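PDB 1RT8: fimbrin, which binds and crosslinks actin filaments and takes part in cell polarity, cytokinesis, mating and spore formation in fission yeast. Local coordinates for residues Lys236-Thr241 / Lys249-Phe254; Leu232-Tyr237 / Ala256-Thr261; Arg15-His20 / Leu123-Ile128. All coordinates share one frame; numbering follows the deposited sequence.

From the N terminus, contact 3 comes first: it closes a long loop of about a hundred residues by bringing helix 11-25 against helix 117-131, the two ends of the first calponin-homology domain. The chain then runs into the second such domain. There contact 2 joins 232-237 to 256-261, and contact 1 nests inside it, closing the shorter loop between 236-241 and 249-254. Nothing crosses. Contacts 1 and 2 share Lys-236 and Tyr-237 and lie one after the other along helix 248-261. Contacts 1 and 3, their centres about 12 Å apart, touch across the boundary between the two domains, within the first actin-binding region.

Contact 1: Lys236-Thr241 / Lys249-Phe254; sequences KYLTPT and KLNLAF
Asn-251 OD1 has both methyls of Leu-238 against it, CD2 at 3.2 Å from the oxygen and CD1 close behind. The hydroxyl of Tyr-196 supplies the hydrogen bond of OD1, and the other atom of the amide, ND2, bonds to the backbone oxygen of Asn-247, so the group is held at both its polar atoms. In Leu-238, CG stands anti to the backbone N, beside the carbonyl carbon (chi1 -164°). Beyond it, CD1 and CD2 both lie against Asn-251, and CD1 also meets Leu-250, 4.1 Å from that residue's CB. On the Phe-254 side CD2 sits over a face of the ring as a CH-pi contact, 4.0 Å from the centroid and displaced toward the rim. The carbonyl oxygen of Lys-236 comes to the edge of the same ring, in its plane, 3.6 Å from Phe-254 CD1.

The loop 236-239 leads into the short helix 240-244, with Thr-239 as its N-cap, OG1 bonded to Ala-242 N. It is laid across helix 248-261, the last main helix of the second calponin-homology domain. A tight turn with positive phi at Tyr-237 (71°), braced by a weak bond from Leu-238 N to Lys-236 O, brings the tyrosine ring down flat on Ala-253. Ala-253 CB lies over one face, 3.5 Å from the Tyr-237 centroid, as a CH-pi contact. Tyr-237 O is buried against the Leu-250 side chain, 3.7 Å from CD2, and has no polar partner in the model. Outward from here, Thr-239 OG1 and Thr-241 OG1 bond to Glu-12, and Lys-249 NZ forms a salt bridge with Glu-13, both on helix 11-25 of the first domain.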
# COMPACT_ATOMS: atom_id res chain seq x y z
N LYS A 236 20.40 0.46 -13.21
CA LYS A 236 19.24 1.33 -13.00
C LYS A 236 19.24 1.95 -11.60
O LYS A 236 19.62 1.30 -10.62
CB LYS A 236 17.95 0.52 -13.18
CG LYS A 236 17.82 -0.20 -14.52
CD LYS A 236 17.62 0.80 -15.65
CE LYS A 236 17.21 0.10 -16.94
NZ LYS A 236 16.86 1.09 -18.00
N TYR A 237 18.80 3.21 -11.53
CA TYR A 237 18.69 3.97 -10.28
C TYR A 237 19.97 4.43 -9.59
O TYR A 237 20.09 5.59 -9.18
CB TYR A 237 17.88 3.20 -9.24
CG TYR A 237 16.49 2.81 -9.66
CD1 TYR A 237 16.24 1.58 -10.26
CD2 TYR A 237 15.41 3.67 -9.43
CE1 TYR A 237 14.94 1.21 -10.63
CE2 TYR A 237 14.11 3.30 -9.80
CZ TYR A 237 13.88 2.08 -10.40
OH TYR A 237 12.60 1.71 -10.76
N LEU A 238 20.93 3.52 -9.46
CA LEU A 238 22.18 3.80 -8.75
C LEU A 238 23.32 4.43 -9.54
O LEU A 238 23.60 4.04 -10.67
CB LEU A 238 22.68 2.50 -8.11
CG LEU A 238 23.75 2.56 -7.01
CD1 LEU A 238 23.23 3.37 -5.83
CD2 LEU A 238 24.10 1.14 -6.57
N THR A 239 23.98 5.41 -8.92
CA THR A 239 25.12 6.08 -9.54
C THR A 239 26.33 5.84 -8.64
O THR A 239 26.19 5.50 -7.46
CB THR A 239 24.90 7.60 -9.63
OG1 THR A 239 24.76 8.14 -8.31
CG2 THR A 239 23.67 7.91 -10.47
N PRO A 240 27.55 6.00 -9.18
CA PRO A 240 28.76 5.79 -8.39
C PRO A 240 28.74 6.58 -7.09
O PRO A 240 29.06 6.05 -6.03
CB PRO A 240 29.87 6.25 -9.32
CG PRO A 240 29.32 5.90 -10.68
CD PRO A 240 27.89 6.39 -10.56
N THR A 241 28.34 7.85 -7.18
CA THR A 241 28.28 8.72 -6.01
C THR A 241 27.16 8.33 -5.04
O THR A 241 27.33 8.42 -3.83
CB THR A 241 28.09 10.21 -6.44
OG1 THR A 241 27.07 10.29 -7.45
CG2 THR A 241 29.39 10.78 -7.00
N LYS A 249 17.53 4.52 -0.61
CA LYS A 249 16.53 4.40 -1.66
C LYS A 249 17.09 3.94 -3.01
O LYS A 249 16.64 2.94 -3.57
CB LYS A 249 15.81 5.74 -1.84
CG LYS A 249 15.29 6.34 -0.54
CD LYS A 249 14.63 7.68 -0.80
CE LYS A 249 14.13 8.31 0.48
NZ LYS A 249 13.60 9.66 0.21
N LEU A 250 18.07 4.68 -3.53
CA LEU A 250 18.64 4.32 -4.82
C LEU A 250 19.29 2.95 -4.78
O LEU A 250 19.22 2.21 -5.76
CB LEU A 250 19.65 5.39 -5.26
CG LEU A 250 19.04 6.79 -5.39
CD1 LEU A 250 20.12 7.81 -5.73
CD2 LEU A 250 17.95 6.78 -6.44
N ASN A 251 19.92 2.59 -3.66
CA ASN A 251 20.55 1.28 -3.57
C ASN A 251 19.50 0.18 -3.46
O ASN A 251 19.67 -0.90 -4.01
CB ASN A 251 21.53 1.23 -2.38
CG ASN A 251 22.92 1.73 -2.74
OD1 ASN A 251 23.68 1.04 -3.43
ND2 ASN A 251 23.26 2.93 -2.27
N LEU A 252 18.41 0.45 -2.76
CA LEU A 252 17.35 -0.53 -2.63
C LEU A 252 16.73 -0.79 -4.01
O LEU A 252 16.52 -1.93 -4.41
CB LEU A 252 16.26 -0.03 -1.68
CG LEU A 252 15.04 -0.95 -1.53
CD1 LEU A 252 15.44 -2.20 -0.76
CD2 LEU A 252 13.92 -0.22 -0.80
N ALA A 253 16.45 0.28 -4.74
CA ALA A 253 15.84 0.16 -6.06
C ALA A 253 16.75 -0.65 -6.98
O ALA A 253 16.29 -1.53 -7.71
CB ALA A 253 15.57 1.55 -6.64
N PHE A 254 18.04 -0.33 -6.94
CA PHE A 254 19.05 -1.03 -7.74
C PHE A 254 18.94 -2.53 -7.46
O PHE A 254 18.77 -3.33 -8.38
CB PHE A 254 20.44 -0.53 -7.35
CG PHE A 254 21.57 -1.30 -7.97
CD1 PHE A 254 21.90 -1.13 -9.31
CD2 PHE A 254 22.33 -2.18 -7.20
CE1 PHE A 254 22.98 -1.83 -9.88
CE2 PHE A 254 23.40 -2.88 -7.76
CZ PHE A 254 23.73 -2.70 -9.10

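Contact 2: Leu232-Tyr237 / Ala256-Thr261; sequences LDCRKY and AHLFNT
The irregular chain 232-237 passes alongside the last turns of helix 248-261, coming nearest where Cys-234 CA is 5.8 Å from Leu-258 CA. Cys-234 carries the middle of the contact. With SG anti to its carbonyl carbon (chi1 -72°), the sulfur enters a notch formed by three side chains: it lies 3.6 Å from Leu-258 CD1 and 3.5 Å from His-257 ND1 at the edge of the imidazole, with Thr-261 OG1 so near that the exact spacing is doubtful. That hydroxyl occupies the crowded position between backbone N and carbonyl carbon (chi1 51°), where it can donate back to His-257 O at 3.0 Å. The same carbonyl takes the amide of Thr-261 from the opposite face of its plane, so two donors hold it.

The imidazole is met at its edge and over one face. Asp-233 O approaches the edge, 3.2 Å from His-257 CE1, and Lys-236 CG rests over the centre of one face, 4.0 Å from the centroid, as a CH-pi contact. His-257 ND1 is buried here and has no polar partner in the model. Beside the cysteine, Leu-232 CD1 meets Leu-258 CD1 at 4.1 Å, and both leucines also pack on Leu-200 of helix 194-203.

The turn that delivers these groups starts with a Schellman motif, with Asp-233 at positive phi, following helix 218-230, and continues through an inverse gamma turn centred on Arg-235. The arrangement thus folds the exit of one helix onto the C-terminal end of the final helix of a calponin-homology domain.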
# COMPACT_ATOMS: atom_id res chain seq x y z
N LEU A 232 24.13 -6.93 -17.52
CA LEU A 232 22.91 -7.66 -17.22
C LEU A 232 21.71 -6.74 -17.43
O LEU A 232 20.56 -7.12 -17.16
CB LEU A 232 22.93 -8.14 -15.76
CG LEU A 232 24.24 -8.73 -15.23
CD1 LEU A 232 24.10 -9.05 -13.75
CD2 LEU A 232 24.61 -9.98 -16.02
N ASP A 233 21.98 -5.54 -17.94
CA ASP A 233 20.96 -4.54 -18.18
C ASP A 233 20.33 -4.12 -16.85
O ASP A 233 19.13 -3.84 -16.78
CB ASP A 233 19.89 -5.07 -19.14
CG ASP A 233 18.88 -4.01 -19.53
OD1 ASP A 233 19.30 -2.89 -19.89
OD2 ASP A 233 17.66 -4.29 -19.48
N CYS A 234 21.14 -4.09 -15.79
CA CYS A 234 20.66 -3.71 -14.47
C CYS A 234 21.30 -2.45 -13.91
O CYS A 234 21.34 -2.26 -12.69
CB CYS A 234 20.87 -4.85 -13.47
SG CYS A 234 19.79 -6.27 -13.71
N ARG A 235 21.81 -1.58 -14.78
CA ARG A 235 22.39 -0.34 -14.29
C ARG A 235 21.27 0.68 -14.19
O ARG A 235 21.19 1.63 -14.97
CB ARG A 235 23.48 0.18 -15.23
CG ARG A 235 24.05 1.52 -14.76
CD ARG A 235 25.37 1.88 -15.43
NE ARG A 235 25.92 3.10 -14.85
CZ ARG A 235 27.20 3.45 -14.91
NH1 ARG A 235 28.07 2.66 -15.53
NH2 ARG A 235 27.61 4.58 -14.35
N LYS A 236 20.40 0.46 -13.21
CA LYS A 236 19.24 1.33 -13.00
C LYS A 236 19.24 1.95 -11.60
O LYS A 236 19.62 1.30 -10.62
CB LYS A 236 17.95 0.52 -13.18
CG LYS A 236 17.82 -0.20 -14.52
CD LYS A 236 17.62 0.80 -15.65
CE LYS A 236 17.21 0.10 -16.94
NZ LYS A 236 16.86 1.09 -18.00
N TYR A 237 18.80 3.21 -11.53
CA TYR A 237 18.69 3.97 -10.28
C TYR A 237 19.97 4.43 -9.59
O TYR A 237 20.09 5.59 -9.18
CB TYR A 237 17.88 3.20 -9.24
CG TYR A 237 16.49 2.81 -9.66
CD1 TYR A 237 16.24 1.58 -10.26
CD2 TYR A 237 15.41 3.67 -9.43
CE1 TYR A 237 14.94 1.21 -10.63
CE2 TYR A 237 14.11 3.30 -9.80
CZ TYR A 237 13.88 2.08 -10.40
OH TYR A 237 12.60 1.71 -10.76
N ALA A 256 16.54 -4.21 -6.11
CA ALA A 256 15.23 -4.74 -6.46
C ALA A 256 15.19 -5.16 -7.93
O ALA A 256 14.76 -6.27 -8.25
CB ALA A 256 14.15 -3.70 -6.18
N HIS A 257 15.64 -4.27 -8.81
CA HIS A 257 15.63 -4.56 -10.24
C HIS A 257 16.53 -5.76 -10.59
O HIS A 257 16.18 -6.59 -11.44
CB HIS A 257 16.07 -3.32 -11.02
CG HIS A 257 16.06 -3.52 -12.50
ND1 HIS A 257 17.16 -3.98 -13.20
CD2 HIS A 257 15.07 -3.36 -13.41
CE1 HIS A 257 16.85 -4.09 -14.48
NE2 HIS A 257 15.59 -3.73 -14.63
N LEU A 258 17.68 -5.83 -9.92
CA LEU A 258 18.62 -6.91 -10.15
C LEU A 258 17.96 -8.23 -9.77
O LEU A 258 18.17 -9.26 -10.41
CB LEU A 258 19.87 -6.70 -9.30
CG LEU A 258 21.01 -7.70 -9.47
CD1 LEU A 258 21.50 -7.69 -10.92
CD2 LEU A 258 22.14 -7.34 -8.51
N PHE A 259 17.13 -8.17 -8.73
CA PHE A 259 16.42 -9.35 -8.25
C PHE A 259 15.32 -9.76 -9.21
O PHE A 259 15.06 -10.95 -9.39
CB PHE A 259 15.81 -9.06 -6.88
CG PHE A 259 14.86 -10.12 -6.41
CD1 PHE A 259 15.34 -11.29 -5.82
CD2 PHE A 259 13.49 -9.96 -6.55
CE1 PHE A 259 14.46 -12.27 -5.37
CE2 PHE A 259 12.60 -10.94 -6.11
CZ PHE A 259 13.09 -12.10 -5.51
N ASN A 260 14.66 -8.78 -9.83
CA ASN A 260 13.57 -9.09 -10.76
C ASN A 260 14.04 -9.72 -12.06
O ASN A 260 13.34 -10.54 -12.65
CB ASN A 260 12.75 -7.84 -11.09
CG ASN A 260 12.03 -7.28 -9.89
OD1 ASN A 260 11.71 -8.01 -8.95
ND2 ASN A 260 11.75 -5.98 -9.92
N THR A 261 15.23 -9.34 -12.50
CA THR A 261 15.74 -9.87 -13.75
C THR A 261 16.74 -11.01 -13.61
O THR A 261 16.92 -11.79 -14.54
CB THR A 261 16.38 -8.74 -14.59
OG1 THR A 261 17.31 -8.03 -13.78
CG2 THR A 261 15.31 -7.78 -15.08

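Contact 3: Arg15-His20 / Leu123-Ile128; sequences REFIKH and LVWQII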
# COMPACT_ATOMS: atom_id res chain seq x y z
N ARG A 15 16.72 13.52 -9.41
CA ARG A 15 17.12 13.22 -10.78
C ARG A 15 16.70 11.82 -11.20
O ARG A 15 15.99 11.64 -12.20
CB ARG A 15 18.63 13.35 -10.95
CG ARG A 15 19.11 13.07 -12.37
CD ARG A 15 20.63 13.07 -12.52
NE ARG A 15 21.24 14.37 -12.28
CZ ARG A 15 21.52 14.87 -11.08
NH1 ARG A 15 21.25 14.17 -9.99
NH2 ARG A 15 22.09 16.06 -10.97
N GLU A 16 17.14 10.82 -10.44
CA GLU A 16 16.83 9.43 -10.76
C GLU A 16 15.33 9.14 -10.75
O GLU A 16 14.83 8.46 -11.65
CB GLU A 16 17.56 8.49 -9.80
CG GLU A 16 19.09 8.64 -9.80
CD GLU A 16 19.68 8.65 -11.21
OE1 GLU A 16 19.26 7.84 -12.05
OE2 GLU A 16 20.58 9.48 -11.47
N PHE A 17 14.60 9.64 -9.75
CA PHE A 17 13.16 9.40 -9.70
C PHE A 17 12.48 9.95 -10.95
O PHE A 17 11.63 9.30 -11.55
CB PHE A 17 12.55 10.04 -8.45
CG PHE A 17 12.94 9.37 -7.16
CD1 PHE A 17 12.68 9.97 -5.94
CD2 PHE A 17 13.57 8.12 -7.17
CE1 PHE A 17 13.05 9.36 -4.74
CE2 PHE A 17 13.93 7.50 -5.97
CZ PHE A 17 13.68 8.12 -4.76
N ILE A 18 12.86 11.16 -11.34
CA ILE A 18 12.27 11.76 -12.53
C ILE A 18 12.62 10.94 -13.77
O ILE A 18 11.79 10.77 -14.66
CB ILE A 18 12.77 13.20 -12.74
CG1 ILE A 18 12.28 14.08 -11.59
CG2 ILE A 18 12.27 13.73 -14.08
CD1 ILE A 18 12.88 15.48 -11.56
N LYS A 19 13.85 10.42 -13.82
CA LYS A 19 14.26 9.61 -14.96
C LYS A 19 13.40 8.35 -15.02
O LYS A 19 12.93 7.95 -16.09
CB LYS A 19 15.74 9.23 -14.84
CG LYS A 19 16.69 10.42 -14.95
CD LYS A 19 18.15 9.98 -14.94
CE LYS A 19 18.49 9.08 -16.13
NZ LYS A 19 19.95 8.82 -16.23
N HIS A 20 13.17 7.73 -13.87
CA HIS A 20 12.35 6.53 -13.82
C HIS A 20 10.94 6.87 -14.31
O HIS A 20 10.32 6.11 -15.05
CB HIS A 20 12.28 5.96 -12.40
CG HIS A 20 11.22 4.92 -12.21
ND1 HIS A 20 9.96 5.22 -11.75
CD2 HIS A 20 11.22 3.59 -12.48
CE1 HIS A 20 9.23 4.13 -11.73
NE2 HIS A 20 9.96 3.12 -12.17
N LEU A 123 6.18 11.15 -1.56
CA LEU A 123 5.11 10.29 -2.06
C LEU A 123 5.57 9.53 -3.31
O LEU A 123 5.20 8.37 -3.53
CB LEU A 123 3.89 11.14 -2.36
CG LEU A 123 2.68 10.47 -3.01
CD1 LEU A 123 2.21 9.29 -2.17
CD2 LEU A 123 1.57 11.50 -3.15
N VAL A 124 6.39 10.19 -4.13
CA VAL A 124 6.90 9.55 -5.33
C VAL A 124 7.72 8.32 -4.96
O VAL A 124 7.54 7.24 -5.55
CB VAL A 124 7.79 10.53 -6.15
CG1 VAL A 124 8.72 9.76 -7.10
CG2 VAL A 124 6.89 11.45 -6.97
N TRP A 125 8.60 8.47 -3.98
CA TRP A 125 9.43 7.36 -3.54
C TRP A 125 8.57 6.23 -2.97
O TRP A 125 8.80 5.05 -3.29
CB TRP A 125 10.45 7.83 -2.50
CG TRP A 125 11.11 6.71 -1.76
CD1 TRP A 125 11.08 6.49 -0.41
CD2 TRP A 125 11.82 5.60 -2.33
NE1 TRP A 125 11.72 5.32 -0.10
CE2 TRP A 125 12.19 4.74 -1.26
CE3 TRP A 125 12.18 5.24 -3.63
CZ2 TRP A 125 12.89 3.55 -1.46
CZ3 TRP A 125 12.88 4.05 -3.83
CH2 TRP A 125 13.23 3.23 -2.75
N GLN A 126 7.57 6.56 -2.16
CA GLN A 126 6.73 5.51 -1.59
C GLN A 126 6.05 4.73 -2.71
O GLN A 126 5.96 3.49 -2.64
CB GLN A 126 5.67 6.10 -0.65
CG GLN A 126 6.23 6.68 0.66
CD GLN A 126 6.98 5.65 1.50
OE1 GLN A 126 6.50 4.53 1.71
NE2 GLN A 126 8.16 6.03 1.99
N ILE A 127 5.56 5.43 -3.73
CA ILE A 127 4.90 4.76 -4.86
C ILE A 127 5.90 3.87 -5.62
O ILE A 127 5.58 2.71 -5.91
CB ILE A 127 4.26 5.79 -5.83
CG1 ILE A 127 3.16 6.57 -5.10
CG2 ILE A 127 3.63 5.07 -7.03
CD1 ILE A 127 2.47 7.63 -5.95
N ILE A 128 7.09 4.39 -5.91
CA ILE A 128 8.12 3.64 -6.62
C ILE A 128 8.55 2.41 -5.82
O ILE A 128 8.72 1.32 -6.38
CB ILE A 128 9.38 4.49 -6.88
CG1 ILE A 128 9.09 5.55 -7.95
CG2 ILE A 128 10.54 3.59 -7.35
CD1 ILE A 128 10.27 6.45 -8.24
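Phe-17 and Trp-125 make the tight half of this contact. CZ at the tip of the phenylalanine ring lies 3.4 Å from Trp-125 CE3, and CE1 is 3.8 Å from Trp-125 CB. The two ring planes are nearly parallel, at 9°, but the phenyl and the six-membered ring of the indole are slid apart, with centroids 5.6 Å from each other, so they barely overlap. In Phe-17, CG stands anti to the carbonyl carbon (chi1 -70°), and the bond to CB already points toward helix 117-131. Val-124 CG1 lies 4.1 Å from Phe-17 CB, the two side chains sliding past each other in opposite directions; Ile-128 CD1 comes obliquely, 3.9 Å from Phe-17 CD2. An alanine in place of Phe-17 would probably open a gap between the helices, leaving Trp-125 and Ile-128 without the ring they pack on, though the CB contact with Val-124 would remain.

One turn on, the packing is sparser. His-20, partly exposed, slides past Ile-128 in the opposite direction and meets it obliquely, ND1 lying 3.7 Å from Ile-128 CD1. That nitrogen is nevertheless buried by the contact and has no polar partner in the model. The short segment axes approach to 11.0 Å at 55°, a spacing that the Phe-17 ring spans.

The two helices open and close the first calponin-homology domain, an all-helical fold. Helix 52-61 packs beside them, Leu-57 on His-20 and Leu-54 on Val-124, and Phe-44 of helix 43-47 touches Val-124. From the second domain, helix 248-261 brings Leu-250 onto Phe-17, and Lys-249 makes a cation-pi contact with Trp-125.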